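Local coordinates for protein aminopentol aminotransferase (Sphingopyxis macrogoltabida, PDB 6HBS) that deaminates aminopentol (hydrolysed fumonisin B1) to its 2-keto form with pyridoxal 5'-phosphate as cofactor and pyruvate as the preferred amino acceptor, at residues 225-237 / 249-261. Residues are numbered along the deposited sequence; the frame is centred on the assembly and turned at random.
With PLP (pyridoxal-5'-phosphate), chain C.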
ATOM      1  N   ALA A 225     -17.151  19.972 -10.690  1.00 24.67           N
ATOM      2  CA  ALA A 225     -16.781  18.837  -9.833  1.00 23.60           C
ATOM      3  C   ALA A 225     -16.207  17.728 -10.710  1.00 21.26           C
ATOM      4  O   ALA A 225     -16.606  17.601 -11.851  1.00 21.29           O
ATOM      5  CB  ALA A 225     -17.978  18.319  -9.094  1.00 22.73           C
ATOM      6  N   LEU A 226     -15.285  16.932 -10.159  1.00 20.13           N
ATOM      7  CA  LEU A 226     -14.701  15.802 -10.925  1.00 19.61           C
ATOM      8  C   LEU A 226     -15.539  14.548 -10.736  1.00 18.91           C
ATOM      9  O   LEU A 226     -15.838  14.172  -9.601  1.00 20.28           O
ATOM     10  CB  LEU A 226     -13.273  15.537 -10.449  1.00 20.16           C
ATOM     11  CG  LEU A 226     -12.289  16.687 -10.607  1.00 21.23           C
ATOM     12  CD1 LEU A 226     -10.869  16.217 -10.299  1.00 22.25           C
ATOM     13  CD2 LEU A 226     -12.348  17.280 -11.986  1.00 21.95           C
ATOM     14  N   LEU A 227     -15.815  13.867 -11.856  1.00 18.15           N
ATOM     15  CA  LEU A 227     -16.410  12.542 -11.857  1.00 19.99           C
ATOM     16  C   LEU A 227     -15.299  11.500 -11.714  1.00 18.01           C
ATOM     17  O   LEU A 227     -14.393  11.434 -12.540  1.00 19.22           O
ATOM     18  CB  LEU A 227     -17.203  12.285 -13.141  1.00 19.19           C
ATOM     19  CG  LEU A 227     -17.893  10.924 -13.188  1.00 19.92           C
ATOM     20  CD1 LEU A 227     -18.796  10.731 -11.983  1.00 20.16           C
ATOM     21  CD2 LEU A 227     -18.665  10.735 -14.479  1.00 21.99           C
ATOM     22  N   VAL A 228     -15.401  10.709 -10.659  1.00 18.61           N
ATOM     23  CA  VAL A 228     -14.427   9.685 -10.337  1.00 18.22           C
ATOM     24  C   VAL A 228     -15.119   8.322 -10.421  1.00 18.39           C
ATOM     25  O   VAL A 228     -16.024   8.029  -9.633  1.00 17.95           O
ATOM     26  CB  VAL A 228     -13.838   9.898  -8.937  1.00 18.09           C
ATOM     27  CG1 VAL A 228     -12.730   8.887  -8.684  1.00 18.69           C
ATOM     28  CG2 VAL A 228     -13.340  11.336  -8.720  1.00 18.87           C
ATOM     29  N   VAL A 229     -14.665   7.463 -11.341  1.00 18.78           N
ATOM     30  CA  VAL A 229     -15.178   6.095 -11.366  1.00 17.80           C
ATOM     31  C   VAL A 229     -14.193   5.210 -10.607  1.00 17.47           C
ATOM     32  O   VAL A 229     -13.023   5.153 -10.967  1.00 19.23           O
ATOM     33  CB  VAL A 229     -15.415   5.605 -12.796  1.00 18.63           C
ATOM     34  CG1 VAL A 229     -15.596   4.102 -12.857  1.00 19.80           C
ATOM     35  CG2 VAL A 229     -16.602   6.305 -13.419  1.00 21.05           C
ATOM     36  N   ASP A 230     -14.675   4.505  -9.578  1.00 17.07           N
ATOM     37  CA  ASP A 230     -13.839   3.595  -8.829  1.00 16.55           C
ATOM     38  C   ASP A 230     -13.900   2.217  -9.496  1.00 16.89           C
ATOM     39  O   ASP A 230     -14.818   1.471  -9.243  1.00 16.84           O
ATOM     40  CB  ASP A 230     -14.221   3.576  -7.355  1.00 15.90           C
ATOM     41  CG  ASP A 230     -13.356   2.664  -6.534  1.00 18.21           C
ATOM     42  OD1 ASP A 230     -12.529   1.940  -7.145  1.00 18.24           O
ATOM     43  OD2 ASP A 230     -13.582   2.607  -5.312  1.00 18.96           O
ATOM     44  N   ASP A 231     -12.883   1.915 -10.319  1.00 16.82           N
ATOM     45  CA  ASP A 231     -12.807   0.695 -11.109  1.00 16.89           C
ATOM     46  C   ASP A 231     -11.832  -0.299 -10.478  1.00 18.35           C
ATOM     47  O   ASP A 231     -11.359  -1.215 -11.187  1.00 17.24           O
ATOM     48  CB  ASP A 231     -12.416   0.967 -12.554  1.00 16.46           C
ATOM     49  CG  ASP A 231     -13.483   0.566 -13.553  1.00 18.73           C
ATOM     50  OD1 ASP A 231     -14.174  -0.466 -13.308  1.00 17.72           O
ATOM     51  OD2 ASP A 231     -13.570   1.250 -14.595  1.00 18.84           O
ATOM     52  N   VAL A 232     -11.587  -0.164  -9.160  1.00 16.84           N
ATOM     53  CA  VAL A 232     -10.618  -1.039  -8.497  1.00 16.14           C
ATOM     54  C   VAL A 232     -11.107  -2.499  -8.558  1.00 16.70           C
ATOM     55  O   VAL A 232     -10.292  -3.433  -8.724  1.00 15.73           O
ATOM     56  CB  VAL A 232     -10.336  -0.571  -7.052  1.00 15.98           C
ATOM     57  CG1 VAL A 232      -9.583  -1.645  -6.268  1.00 15.56           C
ATOM     58  CG2 VAL A 232      -9.562   0.738  -7.049  1.00 15.47           C
ATOM     59  N   ARG A 233     -12.417  -2.701  -8.353  1.00 16.15           N
ATOM     60  CA  ARG A 233     -12.992  -4.010  -8.299  1.00 18.85           C
ATOM     61  C   ARG A 233     -13.355  -4.549  -9.692  1.00 17.55           C
ATOM     62  O   ARG A 233     -13.070  -5.739 -10.004  1.00 17.49           O
ATOM     63  CB  ARG A 233     -14.218  -4.075  -7.390  1.00 19.95           C
ATOM     64  CG  ARG A 233     -14.451  -5.494  -6.889  1.00 22.10           C
ATOM     65  CD  ARG A 233     -15.653  -5.663  -5.987  1.00 24.84           C
ATOM     66  NE  ARG A 233     -15.501  -4.927  -4.742  1.00 26.00           N
ATOM     67  CZ  ARG A 233     -16.352  -4.961  -3.720  1.00 30.25           C
ATOM     68  NH1 ARG A 233     -17.275  -5.912  -3.652  1.00 28.39           N
ATOM     69  NH2 ARG A 233     -16.246  -4.066  -2.745  1.00 29.17           N
ATOM     70  N   ALA A 234     -14.030  -3.733 -10.506  1.00 16.84           N
ATOM     71  CA  ALA A 234     -14.606  -4.211 -11.793  1.00 17.94           C
ATOM     72  C   ALA A 234     -13.645  -4.028 -12.982  1.00 17.15           C
ATOM     73  O   ALA A 234     -13.886  -4.580 -14.050  1.00 16.67           O
ATOM     74  CB  ALA A 234     -15.909  -3.487 -12.046  1.00 18.99           C
ATOM     75  N   GLY A 235     -12.580  -3.228 -12.810  1.00 16.45           N
ATOM     76  CA  GLY A 235     -11.724  -2.889 -13.907  1.00 16.58           C
ATOM     77  C   GLY A 235     -11.188  -4.153 -14.592  1.00 17.27           C
ATOM     78  O   GLY A 235     -10.777  -5.104 -13.933  1.00 17.99           O
ATOM     79  N   PHE A 236     -11.333  -4.175 -15.918  1.00 18.11           N
ATOM     80  CA  PHE A 236     -10.868  -5.195 -16.843  1.00 17.71           C
ATOM     81  C   PHE A 236     -11.685  -6.487 -16.782  1.00 18.62           C
ATOM     82  O   PHE A 236     -11.365  -7.425 -17.524  1.00 18.71           O
ATOM     83  CB  PHE A 236      -9.380  -5.500 -16.660  1.00 17.39           C
ATOM     84  CG  PHE A 236      -8.546  -4.297 -16.970  1.00 17.56           C
ATOM     85  CD1 PHE A 236      -8.651  -3.687 -18.199  1.00 17.91           C
ATOM     86  CD2 PHE A 236      -7.642  -3.792 -16.047  1.00 17.57           C
ATOM     87  CE1 PHE A 236      -7.873  -2.588 -18.499  1.00 20.00           C
ATOM     88  CE2 PHE A 236      -6.853  -2.701 -16.368  1.00 17.83           C
ATOM     89  CZ  PHE A 236      -6.970  -2.104 -17.581  1.00 19.16           C
ATOM     90  N   ARG A 237     -12.751  -6.534 -15.984  1.00 17.32           N
ATOM     91  CA  ARG A 237     -13.711  -7.633 -16.106  1.00 18.76           C
ATOM     92  C   ARG A 237     -15.029  -7.134 -16.755  1.00 19.02           C
ATOM     93  O   ARG A 237     -15.892  -7.936 -17.095  1.00 19.10           O
ATOM     94  CB  ARG A 237     -13.930  -8.322 -14.757  1.00 17.51           C
ATOM     95  CG  ARG A 237     -12.883  -9.361 -14.384  1.00 17.46           C
ATOM     96  CD  ARG A 237     -13.309 -10.088 -13.128  1.00 18.03           C
ATOM     97  NE  ARG A 237     -12.341 -11.062 -12.695  1.00 17.55           N
ATOM     98  CZ  ARG A 237     -11.313 -10.794 -11.887  1.00 19.30           C
ATOM     99  NH1 ARG A 237     -11.085  -9.535 -11.527  1.00 16.04           N
ATOM    100  NH2 ARG A 237     -10.532 -11.779 -11.450  1.00 15.87           N
ATOM    101  N   ILE A 249     -20.154   7.178 -21.113  1.00 31.07           N
ATOM    102  CA  ILE A 249     -19.876   8.182 -20.090  1.00 31.32           C
ATOM    103  C   ILE A 249     -18.414   8.040 -19.659  1.00 29.20           C
ATOM    104  O   ILE A 249     -18.060   7.001 -19.104  1.00 29.47           O
ATOM    105  CB  ILE A 249     -20.826   8.040 -18.885  1.00 30.76           C
ATOM    106  CG1 ILE A 249     -22.291   8.184 -19.296  1.00 32.22           C
ATOM    107  CG2 ILE A 249     -20.446   9.034 -17.794  1.00 32.39           C
ATOM    108  CD1 ILE A 249     -22.660   9.580 -19.729  1.00 33.97           C
ATOM    109  N   GLU A 250     -17.623   9.097 -19.890  1.00 25.54           N
ATOM    110  CA  GLU A 250     -16.210   9.149 -19.499  1.00 27.21           C
ATOM    111  C   GLU A 250     -16.045   9.955 -18.220  1.00 25.53           C
ATOM    112  O   GLU A 250     -16.457  11.109 -18.119  1.00 24.95           O
ATOM    113  CB  GLU A 250     -15.343   9.738 -20.607  1.00 28.07           C
ATOM    114  CG  GLU A 250     -15.278   8.862 -21.837  1.00 31.53           C
ATOM    115  CD  GLU A 250     -14.371   9.375 -22.943  1.00 37.19           C
ATOM    116  OE1 GLU A 250     -14.398   8.792 -24.041  1.00 45.27           O
ATOM    117  OE2 GLU A 250     -13.621  10.334 -22.700  1.00 42.70           O
ATOM    118  N   PRO A 251     -15.388   9.383 -17.189  1.00 23.26           N
ATOM    119  CA  PRO A 251     -15.065  10.155 -15.998  1.00 21.31           C
ATOM    120  C   PRO A 251     -13.887  11.118 -16.239  1.00 19.92           C
ATOM    121  O   PRO A 251     -13.226  11.072 -17.276  1.00 20.44           O
ATOM    122  CB  PRO A 251     -14.704   9.059 -14.990  1.00 23.12           C
ATOM    123  CG  PRO A 251     -14.071   7.990 -15.866  1.00 23.77           C
ATOM    124  CD  PRO A 251     -14.896   8.003 -17.137  1.00 23.03           C
ATOM    125  N   ASP A 252     -13.620  11.949 -15.241  1.00 19.32           N
ATOM    126  CA  ASP A 252     -12.423  12.766 -15.177  1.00 22.10           C
ATOM    127  C   ASP A 252     -11.258  11.969 -14.575  1.00 21.53           C
ATOM    128  O   ASP A 252     -10.140  12.118 -15.037  1.00 22.67           O
ATOM    129  CB  ASP A 252     -12.680  14.015 -14.357  1.00 23.88           C
ATOM    130  CG  ASP A 252     -13.842  14.805 -14.948  1.00 26.14           C
ATOM    131  OD1 ASP A 252     -13.798  15.019 -16.149  1.00 29.69           O
ATOM    132  OD2 ASP A 252     -14.801  15.085 -14.229  1.00 23.58           O
ATOM    133  N   LEU A 253     -11.526  11.194 -13.522  1.00 19.43           N
ATOM    134  CA  LEU A 253     -10.530  10.321 -12.878  1.00 19.89           C
ATOM    135  C   LEU A 253     -11.115   8.916 -12.832  1.00 20.55           C
ATOM    136  O   LEU A 253     -12.302   8.740 -12.648  1.00 19.36           O
ATOM    137  CB  LEU A 253     -10.240  10.766 -11.438  1.00 19.36           C
ATOM    138  CG  LEU A 253      -9.773  12.202 -11.194  1.00 20.40           C
ATOM    139  CD1 LEU A 253      -9.594  12.459  -9.718  1.00 20.09           C
ATOM    140  CD2 LEU A 253      -8.477  12.520 -11.929  1.00 21.50           C
ATOM    141  N   SER A 254     -10.257   7.917 -12.929  1.00 19.15           N
ATOM    142  CA  SER A 254     -10.649   6.551 -12.634  1.00 20.09           C
ATOM    143  C   SER A 254      -9.549   5.918 -11.778  1.00 19.58           C
ATOM    144  O   SER A 254      -8.355   6.175 -11.992  1.00 18.02           O
ATOM    145  CB  SER A 254     -10.911   5.763 -13.902  1.00 20.43           C
ATOM    146  OG  SER A 254      -9.811   5.837 -14.797  1.00 20.60           O
ATOM    147  N   CYS A 255      -9.980   5.088 -10.836  1.00 17.38           N
ATOM    148  CA  CYS A 255      -9.149   4.393  -9.902  1.00 17.21           C
ATOM    149  C   CYS A 255      -9.121   2.911 -10.280  1.00 18.05           C
ATOM    150  O   CYS A 255     -10.182   2.292 -10.576  1.00 18.15           O
ATOM    151  CB  CYS A 255      -9.691   4.526  -8.486  1.00 17.59           C
ATOM    152  SG  CYS A 255      -9.856   6.236  -7.906  1.00 19.36           S
ATOM    153  N   TRP A 256      -7.918   2.340 -10.255  1.00 15.54           N
ATOM    154  CA  TRP A 256      -7.662   0.981 -10.712  1.00 16.15           C
ATOM    155  C   TRP A 256      -6.781   0.267  -9.690  1.00 16.06           C
ATOM    156  O   TRP A 256      -6.000   0.900  -8.965  1.00 14.79           O
ATOM    157  CB  TRP A 256      -6.968   0.986 -12.063  1.00 15.87           C
ATOM    158  CG  TRP A 256      -7.741   1.652 -13.146  1.00 17.38           C
ATOM    159  CD1 TRP A 256      -7.836   2.988 -13.383  1.00 19.02           C
ATOM    160  CD2 TRP A 256      -8.461   1.005 -14.193  1.00 17.20           C
ATOM    161  NE1 TRP A 256      -8.614   3.219 -14.484  1.00 19.30           N
ATOM    162  CE2 TRP A 256      -9.002   2.026 -15.008  1.00 17.76           C
ATOM    163  CE3 TRP A 256      -8.728  -0.332 -14.517  1.00 17.85           C
ATOM    164  CZ2 TRP A 256      -9.767   1.743 -16.133  1.00 17.54           C
ATOM    165  CZ3 TRP A 256      -9.496  -0.603 -15.624  1.00 18.33           C
ATOM    166  CH2 TRP A 256     -10.026   0.420 -16.404  1.00 16.78           C
ATOM    167  N   GLY A 257      -6.946  -1.056  -9.624  1.00 17.25           N
ATOM    168  CA  GLY A 257      -6.122  -1.877  -8.745  1.00 16.90           C
ATOM    169  C   GLY A 257      -6.504  -3.328  -8.911  1.00 17.56           C
ATOM    170  O   GLY A 257      -7.011  -3.722  -9.995  1.00 19.02           O
ATOM    171  N   LYS A 258      -6.203  -4.109  -7.881  1.00 16.47           N
ATOM    172  CA  LYS A 258      -6.455  -5.565  -7.761  1.00 18.72           C
ATOM    173  C   LYS A 258      -5.739  -6.371  -8.857  1.00 17.22           C
ATOM    174  O   LYS A 258      -4.837  -7.124  -8.539  1.00 17.93           O
ATOM    175  CB  LYS A 258      -7.960  -5.872  -7.657  1.00 18.46           C
ATOM    176  CG  LYS A 258      -8.530  -5.503  -6.283  1.00 20.69           C
ATOM    177  CD  LYS A 258      -9.993  -5.826  -5.983  1.00 21.82           C
ATOM    178  CE  LYS A 258     -10.345  -5.697  -4.497  1.00 23.25           C
ATOM    179  NZ  LYS A 258     -10.715  -4.313  -4.050  1.00 29.82           N
ATOM    180  N   CYS A 259      -6.212  -6.302 -10.099  1.00 16.77           N
ATOM    181  CA  CYS A 259      -5.930  -7.359 -11.053  1.00 17.45           C
ATOM    182  C   CYS A 259      -5.113  -6.890 -12.251  1.00 16.81           C
ATOM    183  O   CYS A 259      -4.759  -7.736 -13.055  1.00 17.99           O
ATOM    184  CB  CYS A 259      -7.218  -8.009 -11.548  1.00 17.85           C
ATOM    185  SG  CYS A 259      -8.099  -7.033 -12.786  1.00 20.12           S
ATOM    186  N   PHE A 260      -4.713  -5.618 -12.348  1.00 15.56           N
ATOM    187  CA  PHE A 260      -4.015  -5.196 -13.603  1.00 17.64           C
ATOM    188  C   PHE A 260      -2.530  -5.607 -13.648  1.00 16.46           C
ATOM    189  O   PHE A 260      -1.862  -5.383 -14.656  1.00 16.40           O
ATOM    190  CB  PHE A 260      -4.248  -3.731 -13.954  1.00 17.17           C
ATOM    191  CG  PHE A 260      -3.582  -2.679 -13.115  1.00 17.84           C
ATOM    192  CD1 PHE A 260      -2.240  -2.373 -13.279  1.00 16.54           C
ATOM    193  CD2 PHE A 260      -4.319  -1.940 -12.206  1.00 16.72           C
ATOM    194  CE1 PHE A 260      -1.646  -1.387 -12.508  1.00 17.17           C
ATOM    195  CE2 PHE A 260      -3.724  -0.945 -11.448  1.00 16.65           C
ATOM    196  CZ  PHE A 260      -2.393  -0.651 -11.611  1.00 16.37           C
ATOM    197  N   ALA A 261      -2.023  -6.236 -12.590  1.00 17.15           N
ATOM    198  CA  ALA A 261      -0.727  -6.977 -12.635  1.00 17.85           C
ATOM    199  C   ALA A 261      -0.930  -8.424 -12.163  1.00 16.85           C
ATOM    200  O   ALA A 261       0.008  -9.068 -11.718  1.00 17.22           O
ATOM    201  CB  ALA A 261       0.300  -6.230 -11.794  1.00 18.16           C
TER
HETATM  202  N1  PLP C 501     -12.472   0.423  -4.188  1.00 22.84           N
HETATM  203  C2  PLP C 501     -13.181  -0.685  -4.499  1.00 22.56           C
HETATM  204  C2A PLP C 501     -14.405  -0.616  -5.381  1.00 22.58           C
HETATM  205  C3  PLP C 501     -12.709  -1.984  -4.030  1.00 23.46           C
HETATM  206  O3  PLP C 501     -13.385  -3.113  -4.332  1.00 27.16           O
HETATM  207  C4  PLP C 501     -11.472  -2.053  -3.219  1.00 24.14           C
HETATM  208  C4A PLP C 501     -11.011  -3.394  -2.773  1.00 27.75           C
HETATM  209  C5  PLP C 501     -10.822  -0.748  -2.893  1.00 22.24           C
HETATM  210  C6  PLP C 501     -11.356   0.418  -3.427  1.00 21.74           C
HETATM  211  C5A PLP C 501      -9.552  -0.652  -2.048  1.00 22.22           C
HETATM  212  O4P PLP C 501      -8.472  -1.434  -2.617  1.00 21.35           O
HETATM  213  P   PLP C 501      -7.428  -2.009  -1.534  1.00 20.19           P
HETATM  214  O1P PLP C 501      -8.099  -3.027  -0.730  1.00 21.89           O
HETATM  215  O2P PLP C 501      -7.071  -0.822  -0.685  1.00 18.60           O
HETATM  216  O3P PLP C 501      -6.345  -2.543  -2.447  1.00 18.00           O
HETATM  217  O   HOH W   1      -8.755  -2.098 -11.634  1.00 15.55           O
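Lys-258 and Val-232 meet just beyond the ends of two parallel strands, 226-230 and 253-256, and illustrate how strand ends build a cofactor site. Followed outward, the lysine CB lies 3.5 Å from Val-232 O, CG runs on past Val-232 CG1, and CD still borders that carbonyl. A bend at the last torsion (chi4 85°) then turns the chain towards the cofactor: CE comes within 3.0 Å of PLP C4A, and NZ is covalently bound to that carbon (1.6 Å), the internal aldimine. Val-232 CG1 sits 3.6 Å from PLP C4, Asp-230 OD2 approaches N1 at 2.7 Å while also bonding His-146, and Arg-233 NE donates almost straight to O3. Behind the site, Asp-231 CB stands over the centre of the six-membered ring of Trp-256, a CH-pi contact, and Phe-236 leans obliquely on the same ring, planes 37° apart. The indole NE1 donates to Ser-254 OG (2.9 Å), which His-108 also engages. An alanine in place of Trp-256 would probably open a gap beside Phe-236 and leave Ser-254 without its indole donor. Strand bonds such as Cys-255 N to Val-229 O (3.0 Å) complete the framework, the PLP site at the C-terminal ends of central sheet strands characteristic of class-III, fold-type I aminotransferases.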